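Side-chain contacts in Gp15 protein (Listeria phage PSA, PDB 6R5W), which forms homotrimers and serves the phage as its receptor binding protein, probably recognising the surface of Listeria cells: residues A[65-70]-A[75-80]; A[85-90]-A[115-120]; A[138-141]-A[147-150]. All coordinates share one frame; numbering follows the deposited sequence.

All three contacts lie in the C-terminal beta-structured head of the chain, beyond the helices, and they follow one another along the sequence without overlap. Contact 1 and the strand side of contact 2 share one antiparallel sheet, where strands 72-84 and 87-97 are neighbours; R80 O lies 4.1 Å from V90 CG1. Contact 3 belongs to the second sheet, and its centre is about 14 Å from that of contact 1, with L65 CD1 4.3 Å from I147 CD1 between them. Contacts 2 and 3 meet where P116 CG lies 4.0 Å from L141 CD2. Contact 2 holds a cadmium ion on D117, and both it and contact 3 touch the third subunit.

Contact 1 (A[65-70]-A[75-80]); sequences LTPKNG and QPLIAR
The backbones of 65-70 and 75-80 run antiparallel where they meet, L65 beside L77 with CA atoms 5.1 Å apart, and then part. A nearly straight hydrogen bond from L65 N to L77 O (2.7 Å, 176° at the hydrogen) holds this point. A water bridges the other pair of backbone atoms, donating to L65 O at 2.7 Å and accepting from L77 N at 3.0 Å. Strands 61-65 and 72-84 are antiparallel neighbours joined as a beta hairpin, 61-65 being outermost in its sheet within this chain. L65 and L77 meet at their roots, CB to CB at 3.7 Å; with CG anti to the carbonyl carbon in both (chi1 -51° and -52°), their isobutyl ends splay apart. L77 CB also lies 3.3 Å from L65 O. Further along, L65 CD2 approaches A79 CB at 4.4 Å, and both residues pack on L110. At the loop end P67 CB rests 4.2 Å from L77 CD1, while L77 touches V96 of strand 87-97. The loop beyond turns to the other sheet: K68 NZ bonds to T109 OG1, and N69 ND2 to I106 O.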
ATOM      1  N   LEU A  65      23.121   0.618  -9.315  1.00 36.02           N
ATOM      2  CA  LEU A  65      24.152   1.454  -8.723  1.00 40.72           C
ATOM      3  C   LEU A  65      25.526   1.008  -9.211  1.00 40.66           C
ATOM      4  O   LEU A  65      25.860  -0.195  -9.165  1.00 46.98           O
ATOM      5  CB  LEU A  65      24.134   1.358  -7.184  1.00 38.92           C
ATOM      6  CG  LEU A  65      22.791   1.578  -6.504  1.00 33.42           C
ATOM      7  CD1 LEU A  65      23.041   1.476  -4.979  1.00 40.78           C
ATOM      8  CD2 LEU A  65      22.145   2.868  -6.862  1.00 38.71           C
ATOM      9  N   THR A  66      26.359   1.962  -9.517  1.00 41.15           N
ATOM     10  CA  THR A  66      27.726   1.736  -9.984  1.00 39.63           C
ATOM     11  C   THR A  66      28.722   1.790  -8.817  1.00 41.93           C
ATOM     12  O   THR A  66      28.746   2.781  -8.076  1.00 45.94           O
ATOM     13  CB  THR A  66      28.100   2.800 -11.004  1.00 48.72           C
ATOM     14  OG1 THR A  66      27.185   2.749 -12.102  1.00 54.13           O
ATOM     15  CG2 THR A  66      29.526   2.566 -11.477  1.00 55.22           C
ATOM     16  N   PRO A  67      29.550   0.778  -8.646  1.00 38.15           N
ATOM     17  CA  PRO A  67      30.507   0.790  -7.531  1.00 41.11           C
ATOM     18  C   PRO A  67      31.547   1.867  -7.724  1.00 45.62           C
ATOM     19  O   PRO A  67      31.875   2.246  -8.852  1.00 46.67           O
ATOM     20  CB  PRO A  67      31.140  -0.607  -7.554  1.00 37.49           C
ATOM     21  CG  PRO A  67      30.742  -1.179  -8.861  1.00 45.58           C
ATOM     22  CD  PRO A  67      29.560  -0.505  -9.381  1.00 40.85           C
ATOM     23  N   LYS A  68      32.021   2.396  -6.600  1.00 38.61           N
ATOM     24  CA  LYS A  68      32.927   3.544  -6.604  1.00 45.59           C
ATOM     25  C   LYS A  68      34.178   3.222  -5.808  1.00 37.78           C
ATOM     26  O   LYS A  68      34.244   2.271  -5.020  1.00 36.20           O
ATOM     27  CB  LYS A  68      32.294   4.815  -5.975  1.00 40.88           C
ATOM     28  CG  LYS A  68      31.048   5.297  -6.655  1.00 43.81           C
ATOM     29  CD  LYS A  68      30.320   6.332  -5.859  1.00 44.86           C
ATOM     30  CE  LYS A  68      30.937   7.681  -5.950  1.00 54.05           C
ATOM     31  NZ  LYS A  68      29.907   8.756  -5.737  1.00 58.99           N
ATOM     32  N   ASN A  69      35.214   4.049  -6.010  1.00 38.80           N
ATOM     33  CA  ASN A  69      36.403   4.030  -5.163  1.00 37.35           C
ATOM     34  C   ASN A  69      37.079   2.676  -5.117  1.00 36.31           C
ATOM     35  O   ASN A  69      37.580   2.247  -4.066  1.00 39.43           O
ATOM     36  CB  ASN A  69      36.026   4.493  -3.747  1.00 38.93           C
ATOM     37  CG  ASN A  69      35.665   5.909  -3.711  1.00 42.27           C
ATOM     38  OD1 ASN A  69      36.406   6.765  -4.202  1.00 46.77           O
ATOM     39  ND2 ASN A  69      34.513   6.215  -3.131  1.00 41.17           N
ATOM     40  N   GLY A  70      37.098   1.985  -6.264  1.00 35.10           N
ATOM     41  CA  GLY A  70      37.787   0.742  -6.360  1.00 38.30           C
ATOM     42  C   GLY A  70      36.985  -0.475  -5.957  1.00 42.59           C
ATOM     43  O   GLY A  70      37.419  -1.598  -6.240  1.00 37.53           O
ATOM     44  N   GLN A  75      27.898  -8.711  -6.489  1.00 44.39           N
ATOM     45  CA  GLN A  75      26.569  -8.933  -7.057  1.00 56.32           C
ATOM     46  C   GLN A  75      26.045  -7.592  -7.551  1.00 47.78           C
ATOM     47  O   GLN A  75      26.340  -6.571  -6.919  1.00 44.69           O
ATOM     48  CB  GLN A  75      25.617  -9.532  -6.011  1.00 53.10           C
ATOM     49  CG  GLN A  75      26.046 -10.910  -5.497  1.00 57.78           C
ATOM     50  CD  GLN A  75      26.076 -11.959  -6.600  1.00 63.35           C
ATOM     51  OE1 GLN A  75      25.123 -12.090  -7.380  1.00 59.75           O
ATOM     52  NE2 GLN A  75      27.185 -12.713  -6.670  1.00 62.67           N
ATOM     53  N   PRO A  76      25.275  -7.553  -8.654  1.00 51.27           N
ATOM     54  CA  PRO A  76      24.769  -6.254  -9.148  1.00 43.54           C
ATOM     55  C   PRO A  76      24.147  -5.454  -8.021  1.00 39.67           C
ATOM     56  O   PRO A  76      23.451  -5.983  -7.148  1.00 43.00           O
ATOM     57  CB  PRO A  76      23.733  -6.626 -10.216  1.00 53.10           C
ATOM     58  CG  PRO A  76      24.192  -8.015 -10.717  1.00 54.66           C
ATOM     59  CD  PRO A  76      24.746  -8.695  -9.450  1.00 55.38           C
ATOM     60  N   LEU A  77      24.506  -4.182  -7.971  1.00 36.97           N
ATOM     61  CA  LEU A  77      24.009  -3.271  -6.931  1.00 36.07           C
ATOM     62  C   LEU A  77      22.725  -2.670  -7.446  1.00 37.23           C
ATOM     63  O   LEU A  77      22.737  -1.956  -8.441  1.00 34.73           O
ATOM     64  CB  LEU A  77      25.047  -2.195  -6.611  1.00 36.45           C
ATOM     65  CG  LEU A  77      26.392  -2.818  -6.298  1.00 32.98           C
ATOM     66  CD1 LEU A  77      27.423  -1.660  -5.900  1.00 43.40           C
ATOM     67  CD2 LEU A  77      26.419  -3.802  -5.202  1.00 36.25           C
ATOM     68  N   ILE A  78      21.599  -3.023  -6.811  1.00 32.78           N
ATOM     69  CA  ILE A  78      20.291  -2.578  -7.266  1.00 31.41           C
ATOM     70  C   ILE A  78      19.534  -1.966  -6.103  1.00 33.18           C
ATOM     71  O   ILE A  78      19.460  -2.549  -5.022  1.00 36.81           O
ATOM     72  CB  ILE A  78      19.499  -3.741  -7.917  1.00 37.08           C
ATOM     73  CG1 ILE A  78      20.314  -4.255  -9.121  1.00 42.62           C
ATOM     74  CG2 ILE A  78      18.123  -3.259  -8.340  1.00 37.31           C
ATOM     75  CD1 ILE A  78      19.821  -5.557  -9.709  1.00 46.80           C
ATOM     76  N   ALA A  79      19.000  -0.805  -6.319  1.00 29.38           N
ATOM     77  CA  ALA A  79      18.061  -0.191  -5.384  1.00 33.00           C
ATOM     78  C   ALA A  79      16.648  -0.310  -5.926  1.00 32.58           C
ATOM     79  O   ALA A  79      16.322   0.227  -6.991  1.00 33.84           O
ATOM     80  CB  ALA A  79      18.425   1.279  -5.139  1.00 32.94           C
ATOM     81  N   ARG A  80      15.786  -0.971  -5.164  1.00 27.58           N
ATOM     82  CA  ARG A  80      14.384  -1.094  -5.535  1.00 26.79           C
ATOM     83  C   ARG A  80      13.577  -0.179  -4.650  1.00 29.25           C
ATOM     84  O   ARG A  80      13.923   0.020  -3.476  1.00 33.49           O
ATOM     85  CB  ARG A  80      13.905  -2.523  -5.371  1.00 27.25           C
ATOM     86  CG  ARG A  80      14.679  -3.462  -6.286  1.00 29.49           C
ATOM     87  CD  ARG A  80      14.217  -4.919  -6.210  1.00 31.11           C
ATOM     88  NE  ARG A  80      15.032  -5.762  -7.160  1.00 30.60           N
ATOM     89  CZ  ARG A  80      16.142  -6.408  -6.830  1.00 32.26           C
ATOM     90  NH1 ARG A  80      16.673  -6.352  -5.592  1.00 32.54           N
ATOM     91  NH2 ARG A  80      16.767  -7.153  -7.716  1.00 35.83           N
TER
HETATM   92  O   HOH W   1      26.254  -2.767  -9.949  1.00 42.04           O

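Contact 2 (A[85-90]-A[115-120]); sequences GNRFLV and APDASW. With CD (cadmium ion), chain G.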
ATOM      1  N   GLY A  85       2.629   7.586  -0.789  1.00 34.37           N
ATOM      2  CA  GLY A  85       2.305   9.002  -0.763  1.00 38.29           C
ATOM      3  C   GLY A  85       3.297   9.764  -1.607  1.00 33.09           C
ATOM      4  O   GLY A  85       3.564   9.429  -2.743  1.00 35.93           O
ATOM      5  N   ASN A  86       3.919  10.791  -1.012  1.00 30.22           N
ATOM      6  CA  ASN A  86       4.955  11.563  -1.669  1.00 31.47           C
ATOM      7  C   ASN A  86       6.354  11.207  -1.196  1.00 34.32           C
ATOM      8  O   ASN A  86       7.273  12.042  -1.224  1.00 30.94           O
ATOM      9  CB  ASN A  86       4.593  13.042  -1.513  1.00 37.71           C
ATOM     10  CG  ASN A  86       3.433  13.409  -2.418  1.00 38.10           C
ATOM     11  OD1 ASN A  86       3.506  13.227  -3.668  1.00 39.27           O
ATOM     12  ND2 ASN A  86       2.327  13.764  -1.809  1.00 42.20           N
ATOM     13  N   ARG A  87       6.552   9.955  -0.778  1.00 28.08           N
ATOM     14  CA  ARG A  87       7.870   9.472  -0.447  1.00 27.27           C
ATOM     15  C   ARG A  87       8.105   8.180  -1.185  1.00 30.22           C
ATOM     16  O   ARG A  87       7.198   7.642  -1.807  1.00 28.77           O
ATOM     17  CB  ARG A  87       8.028   9.218   1.072  1.00 26.86           C
ATOM     18  CG  ARG A  87       7.793  10.475   2.007  1.00 27.88           C
ATOM     19  CD  ARG A  87       7.728   9.979   3.440  1.00 25.90           C
ATOM     20  NE  ARG A  87       7.476  10.973   4.483  1.00 30.05           N
ATOM     21  CZ  ARG A  87       8.416  11.537   5.223  1.00 34.92           C
ATOM     22  NH1 ARG A  87       9.714  11.287   5.027  1.00 32.01           N
ATOM     23  NH2 ARG A  87       8.035  12.378   6.193  1.00 32.71           N
ATOM     24  N   PHE A  88       9.316   7.666  -1.057  1.00 27.16           N
ATOM     25  CA  PHE A  88       9.644   6.321  -1.514  1.00 25.38           C
ATOM     26  C   PHE A  88      10.203   5.517  -0.338  1.00 28.40           C
ATOM     27  O   PHE A  88      11.037   6.020   0.429  1.00 27.46           O
ATOM     28  CB  PHE A  88      10.671   6.277  -2.616  1.00 26.79           C
ATOM     29  CG  PHE A  88      10.286   7.040  -3.830  1.00 29.23           C
ATOM     30  CD1 PHE A  88       9.357   6.513  -4.724  1.00 30.98           C
ATOM     31  CD2 PHE A  88      10.864   8.274  -4.103  1.00 27.96           C
ATOM     32  CE1 PHE A  88       9.000   7.224  -5.864  1.00 35.94           C
ATOM     33  CE2 PHE A  88      10.518   8.965  -5.251  1.00 35.13           C
ATOM     34  CZ  PHE A  88       9.571   8.447  -6.103  1.00 34.16           C
ATOM     35  N   LEU A  89       9.853   4.211  -0.302  1.00 23.56           N
ATOM     36  CA  LEU A  89      10.568   3.242   0.491  1.00 26.21           C
ATOM     37  C   LEU A  89      11.634   2.630  -0.402  1.00 27.99           C
ATOM     38  O   LEU A  89      11.312   2.117  -1.473  1.00 29.18           O
ATOM     39  CB  LEU A  89       9.623   2.188   0.999  1.00 24.48           C
ATOM     40  CG  LEU A  89      10.304   1.121   1.833  1.00 27.53           C
ATOM     41  CD1 LEU A  89      10.802   1.664   3.197  1.00 28.71           C
ATOM     42  CD2 LEU A  89       9.248   0.000   2.067  1.00 32.36           C
ATOM     43  N   VAL A  90      12.881   2.674   0.043  1.00 26.40           N
ATOM     44  CA  VAL A  90      14.034   2.263  -0.753  1.00 24.65           C
ATOM     45  C   VAL A  90      14.627   1.022  -0.098  1.00 25.59           C
ATOM     46  O   VAL A  90      14.859   1.002   1.121  1.00 27.61           O
ATOM     47  CB  VAL A  90      15.085   3.379  -0.876  1.00 26.90           C
ATOM     48  CG1 VAL A  90      16.318   2.852  -1.663  1.00 28.40           C
ATOM     49  CG2 VAL A  90      14.477   4.655  -1.503  1.00 29.37           C
ATOM     50  N   ALA A 115      17.471  10.429  -2.015  1.00 30.45           N
ATOM     51  CA  ALA A 115      18.139  10.862  -0.785  1.00 28.07           C
ATOM     52  C   ALA A 115      17.260  10.562   0.432  1.00 25.33           C
ATOM     53  O   ALA A 115      16.038  10.719   0.377  1.00 27.45           O
ATOM     54  CB  ALA A 115      18.432  12.370  -0.849  1.00 35.58           C
ATOM     55  N   PRO A 116      17.842  10.149   1.561  1.00 29.09           N
ATOM     56  CA  PRO A 116      17.022   9.796   2.732  1.00 30.63           C
ATOM     57  C   PRO A 116      16.435  11.003   3.457  1.00 32.01           C
ATOM     58  O   PRO A 116      17.035  12.083   3.467  1.00 30.22           O
ATOM     59  CB  PRO A 116      18.012   9.055   3.648  1.00 30.74           C
ATOM     60  CG  PRO A 116      19.334   9.612   3.271  1.00 32.43           C
ATOM     61  CD  PRO A 116      19.267   9.890   1.763  1.00 28.01           C
ATOM     62  N   ASP A 117      15.310  10.789   4.130  1.00 28.12           N
ATOM     63  CA  ASP A 117      14.811  11.733   5.128  1.00 28.38           C
ATOM     64  C   ASP A 117      15.669  11.554   6.373  1.00 30.75           C
ATOM     65  O   ASP A 117      15.525  10.572   7.093  1.00 32.93           O
ATOM     66  CB  ASP A 117      13.340  11.522   5.431  1.00 27.76           C
ATOM     67  CG  ASP A 117      12.724  12.687   6.204  1.00 28.64           C
ATOM     68  OD1 ASP A 117      13.468  13.633   6.372  1.00 31.27           O
ATOM     69  OD2 ASP A 117      11.578  12.609   6.642  1.00 25.60           O
ATOM     70  N   ALA A 118      16.623  12.464   6.587  1.00 29.36           N
ATOM     71  CA  ALA A 118      17.581  12.391   7.688  1.00 31.28           C
ATOM     72  C   ALA A 118      18.285  13.746   7.761  1.00 35.84           C
ATOM     73  O   ALA A 118      18.392  14.451   6.752  1.00 34.05           O
ATOM     74  CB  ALA A 118      18.643  11.290   7.475  1.00 28.68           C
ATOM     75  N   SER A 119      18.812  14.070   8.940  1.00 32.96           N
ATOM     76  CA  SER A 119      19.661  15.266   9.072  1.00 35.90           C
ATOM     77  C   SER A 119      21.141  14.944   9.256  1.00 42.55           C
ATOM     78  O   SER A 119      21.976  15.857   9.233  1.00 39.63           O
ATOM     79  CB  SER A 119      19.113  16.157  10.210  1.00 37.08           C
ATOM     80  OG  SER A 119      18.859  15.448  11.409  1.00 40.71           O
ATOM     81  N   TRP A 120      21.496  13.682   9.439  1.00 31.35           N
ATOM     82  CA  TRP A 120      22.885  13.261   9.493  1.00 33.21           C
ATOM     83  C   TRP A 120      22.903  11.803   9.025  1.00 31.38           C
ATOM     84  O   TRP A 120      21.891  11.274   8.540  1.00 29.88           O
ATOM     85  CB  TRP A 120      23.445  13.434  10.931  1.00 32.91           C
ATOM     86  CG  TRP A 120      24.982  13.465  10.990  1.00 36.81           C
ATOM     87  CD1 TRP A 120      25.807  14.469  10.561  1.00 43.12           C
ATOM     88  CD2 TRP A 120      25.824  12.473  11.568  1.00 35.67           C
ATOM     89  NE1 TRP A 120      27.128  14.128  10.789  1.00 38.56           N
ATOM     90  CE2 TRP A 120      27.161  12.917  11.429  1.00 36.95           C
ATOM     91  CE3 TRP A 120      25.580  11.223  12.179  1.00 34.48           C
ATOM     92  CZ2 TRP A 120      28.263  12.158  11.883  1.00 34.28           C
ATOM     93  CZ3 TRP A 120      26.657  10.477  12.620  1.00 38.74           C
ATOM     94  CH2 TRP A 120      28.007  10.971  12.481  1.00 37.09           C
TER
HETATM   95 CD    CD G 404      11.491  14.904   7.193  1.00 36.12          CD
HETATM   96  O   HOH W   2       9.114  14.940   8.095  1.00 33.07           O
HETATM   97  O   HOH W   3      10.580  15.221   4.710  1.00 26.38           O
HETATM   98  O   HOH W   4      12.483  17.123   7.297  1.00 30.44           O
HETATM   99  O   HOH W   5      12.152  14.269   9.583  1.00 30.46           O
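R87 brings the edge of its guanidinium to the carboxylate of D117, NH1 donating to OD2 over 2.8 Å in an almost straight hydrogen bond (177° at the hydrogen) that is part of a salt bridge. The acceptor lies in the guanidinium plane, but OD2 is approached on its anti side and from 31° outside the carboxylate plane. The guanidinium and carboxylate planes are 33° apart, and one N-H...O bond joins them. R87 reaches across with a chain extended from CG to NE. The link ties the start of strand 87-97 to the loop between strands 105-109 and 122-127, with the CA atoms of R87 and D117 9.2 Å apart. The same carboxylate binds a cadmium ion, through D117 OD1 at 2.5 Å and OD2 at 2.4 Å, with four waters as the other ligands. OD2 therefore serves the metal and R87 at once, and the cation would be expected to draw negative charge from it. One metal-bound water is a weak acceptor for R87 NH2 at 3.4 Å. R87 NH1 has a second acceptor in T168 O. On the third subunit, V60 packs against R87 and R80 against D117.

Contact 3 (A[138-141]-A[147-150]); sequences NIYL and INIV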
ATOM      1  N   ASN A 138      29.776  -1.851  10.082  1.00 27.57           N
ATOM      2  CA  ASN A 138      29.010  -0.650  10.395  1.00 28.29           C
ATOM      3  C   ASN A 138      28.991   0.221   9.138  1.00 28.28           C
ATOM      4  O   ASN A 138      30.049   0.716   8.701  1.00 29.02           O
ATOM      5  CB  ASN A 138      29.637   0.128  11.562  1.00 24.57           C
ATOM      6  CG  ASN A 138      29.510  -0.602  12.878  1.00 27.12           C
ATOM      7  OD1 ASN A 138      28.558  -1.344  13.134  1.00 28.37           O
ATOM      8  ND2 ASN A 138      30.508  -0.385  13.767  1.00 29.52           N
ATOM      9  N   ILE A 139      27.801   0.444   8.569  1.00 27.10           N
ATOM     10  CA  ILE A 139      27.651   1.166   7.318  1.00 26.76           C
ATOM     11  C   ILE A 139      26.840   2.434   7.599  1.00 27.99           C
ATOM     12  O   ILE A 139      25.783   2.372   8.226  1.00 28.00           O
ATOM     13  CB  ILE A 139      26.970   0.307   6.216  1.00 29.27           C
ATOM     14  CG1 ILE A 139      27.792  -0.954   5.985  1.00 28.50           C
ATOM     15  CG2 ILE A 139      26.788   1.135   4.981  1.00 29.90           C
ATOM     16  CD1 ILE A 139      27.258  -1.828   4.783  1.00 31.76           C
ATOM     17  N   TYR A 140      27.324   3.560   7.098  1.00 28.06           N
ATOM     18  CA  TYR A 140      26.596   4.794   7.157  1.00 25.68           C
ATOM     19  C   TYR A 140      25.920   5.106   5.844  1.00 25.71           C
ATOM     20  O   TYR A 140      26.505   4.950   4.784  1.00 29.75           O
ATOM     21  CB  TYR A 140      27.490   5.983   7.485  1.00 29.99           C
ATOM     22  CG  TYR A 140      28.131   6.036   8.834  1.00 28.70           C
ATOM     23  CD1 TYR A 140      28.171   4.971   9.682  1.00 29.47           C
ATOM     24  CD2 TYR A 140      28.772   7.227   9.232  1.00 33.26           C
ATOM     25  CE1 TYR A 140      28.830   5.054  10.940  1.00 29.30           C
ATOM     26  CE2 TYR A 140      29.411   7.320  10.461  1.00 31.60           C
ATOM     27  CZ  TYR A 140      29.467   6.250  11.272  1.00 33.37           C
ATOM     28  OH  TYR A 140      30.111   6.307  12.459  1.00 34.20           O
ATOM     29  N   LEU A 141      24.666   5.540   5.907  1.00 28.82           N
ATOM     30  CA  LEU A 141      23.985   6.079   4.732  1.00 29.87           C
ATOM     31  C   LEU A 141      23.993   7.580   4.930  1.00 29.15           C
ATOM     32  O   LEU A 141      23.343   8.041   5.867  1.00 29.55           O
ATOM     33  CB  LEU A 141      22.542   5.568   4.641  1.00 28.18           C
ATOM     34  CG  LEU A 141      21.759   6.083   3.468  1.00 28.76           C
ATOM     35  CD1 LEU A 141      22.342   5.575   2.129  1.00 33.23           C
ATOM     36  CD2 LEU A 141      20.243   5.770   3.505  1.00 31.85           C
ATOM     37  N   ILE A 147      26.693   5.351   0.318  1.00 31.68           N
ATOM     38  CA  ILE A 147      26.801   4.150   1.127  1.00 28.13           C
ATOM     39  C   ILE A 147      28.249   4.051   1.576  1.00 32.10           C
ATOM     40  O   ILE A 147      29.150   3.719   0.802  1.00 33.28           O
ATOM     41  CB  ILE A 147      26.336   2.894   0.361  1.00 28.68           C
ATOM     42  CG1 ILE A 147      24.914   3.124  -0.118  1.00 31.01           C
ATOM     43  CG2 ILE A 147      26.409   1.699   1.247  1.00 30.39           C
ATOM     44  CD1 ILE A 147      24.382   1.987  -0.927  1.00 35.46           C
ATOM     45  N   ASN A 148      28.490   4.417   2.836  1.00 28.61           N
ATOM     46  CA  ASN A 148      29.838   4.589   3.387  1.00 31.83           C
ATOM     47  C   ASN A 148      30.155   3.491   4.387  1.00 30.00           C
ATOM     48  O   ASN A 148      29.646   3.507   5.528  1.00 30.57           O
ATOM     49  CB  ASN A 148      29.866   5.964   4.064  1.00 29.98           C
ATOM     50  CG  ASN A 148      31.223   6.366   4.620  1.00 34.15           C
ATOM     51  OD1 ASN A 148      32.212   5.694   4.452  1.00 31.72           O
ATOM     52  ND2 ASN A 148      31.192   7.384   5.455  1.00 35.76           N
ATOM     53  N   ILE A 149      31.037   2.564   4.000  1.00 28.67           N
ATOM     54  CA  ILE A 149      31.477   1.499   4.890  1.00 30.25           C
ATOM     55  C   ILE A 149      32.528   2.044   5.867  1.00 34.49           C
ATOM     56  O   ILE A 149      33.638   2.383   5.460  1.00 38.46           O
ATOM     57  CB  ILE A 149      32.015   0.291   4.086  1.00 31.59           C
ATOM     58  CG1 ILE A 149      30.910  -0.276   3.195  1.00 35.30           C
ATOM     59  CG2 ILE A 149      32.560  -0.744   5.032  1.00 33.27           C
ATOM     60  CD1 ILE A 149      31.418  -1.250   2.161  1.00 38.83           C
ATOM     61  N   VAL A 150      32.162   2.163   7.136  1.00 31.10           N
ATOM     62  CA  VAL A 150      32.957   2.793   8.181  1.00 31.05           C
ATOM     63  C   VAL A 150      33.697   1.799   9.041  1.00 31.32           C
ATOM     64  O   VAL A 150      34.813   2.063   9.478  1.00 32.71           O
ATOM     65  CB  VAL A 150      32.016   3.674   9.045  1.00 30.79           C
ATOM     66  CG1 VAL A 150      32.659   4.020  10.373  1.00 36.74           C
ATOM     67  CG2 VAL A 150      31.623   4.910   8.290  1.00 30.57           C
TER
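With CG anti to the carbonyl carbon (chi1 -66°), the Y140 ring is swung back along its own strand until it lies over V150, whose CG2 is likewise anti to its carbonyl carbon while CG1 is anti to the backbone N (chi1 163°). The two strands, 136-141 and 146-152, form a beta hairpin in the middle of a four-stranded antiparallel sheet, flanked by 122-127 on one side and 105-109 on the other. Y140 and N148 make the hydrogen-bonded pair: Y140 N donates to N148 O at 2.8 Å, and N148 N returns to Y140 O at 2.8 Å. Beside them V150 N donates to N138 O at 3.0 Å. On the face carrying these two residues, Y140 CB stands 4.2 Å from N148 CB, which also lies against the carbonyl oxygen of Y140. The opposite face is aliphatic. I139 and I147 meet through their CG2 branches at 3.8 Å, and L141 CD1 reaches I147 CG1 at 4.2 Å; I139 and I149 meet through their CG1 atoms. I147 then packs on L161 and I164 of strand 159-167, joining this face to the other sheet. N138 turns its amide to the third subunit, OD1 accepting from Q136 NE2 and ND2 donating to S130 O and N135 O there; Q129 and S130 of the same subunit pack on Y140 and V150. The V150 CG2 methyl makes a CH-pi contact over the centre of one face of the Y140 ring, 3.6 Å from the centroid and 5° off the normal, nearly equidistant from the six ring carbons.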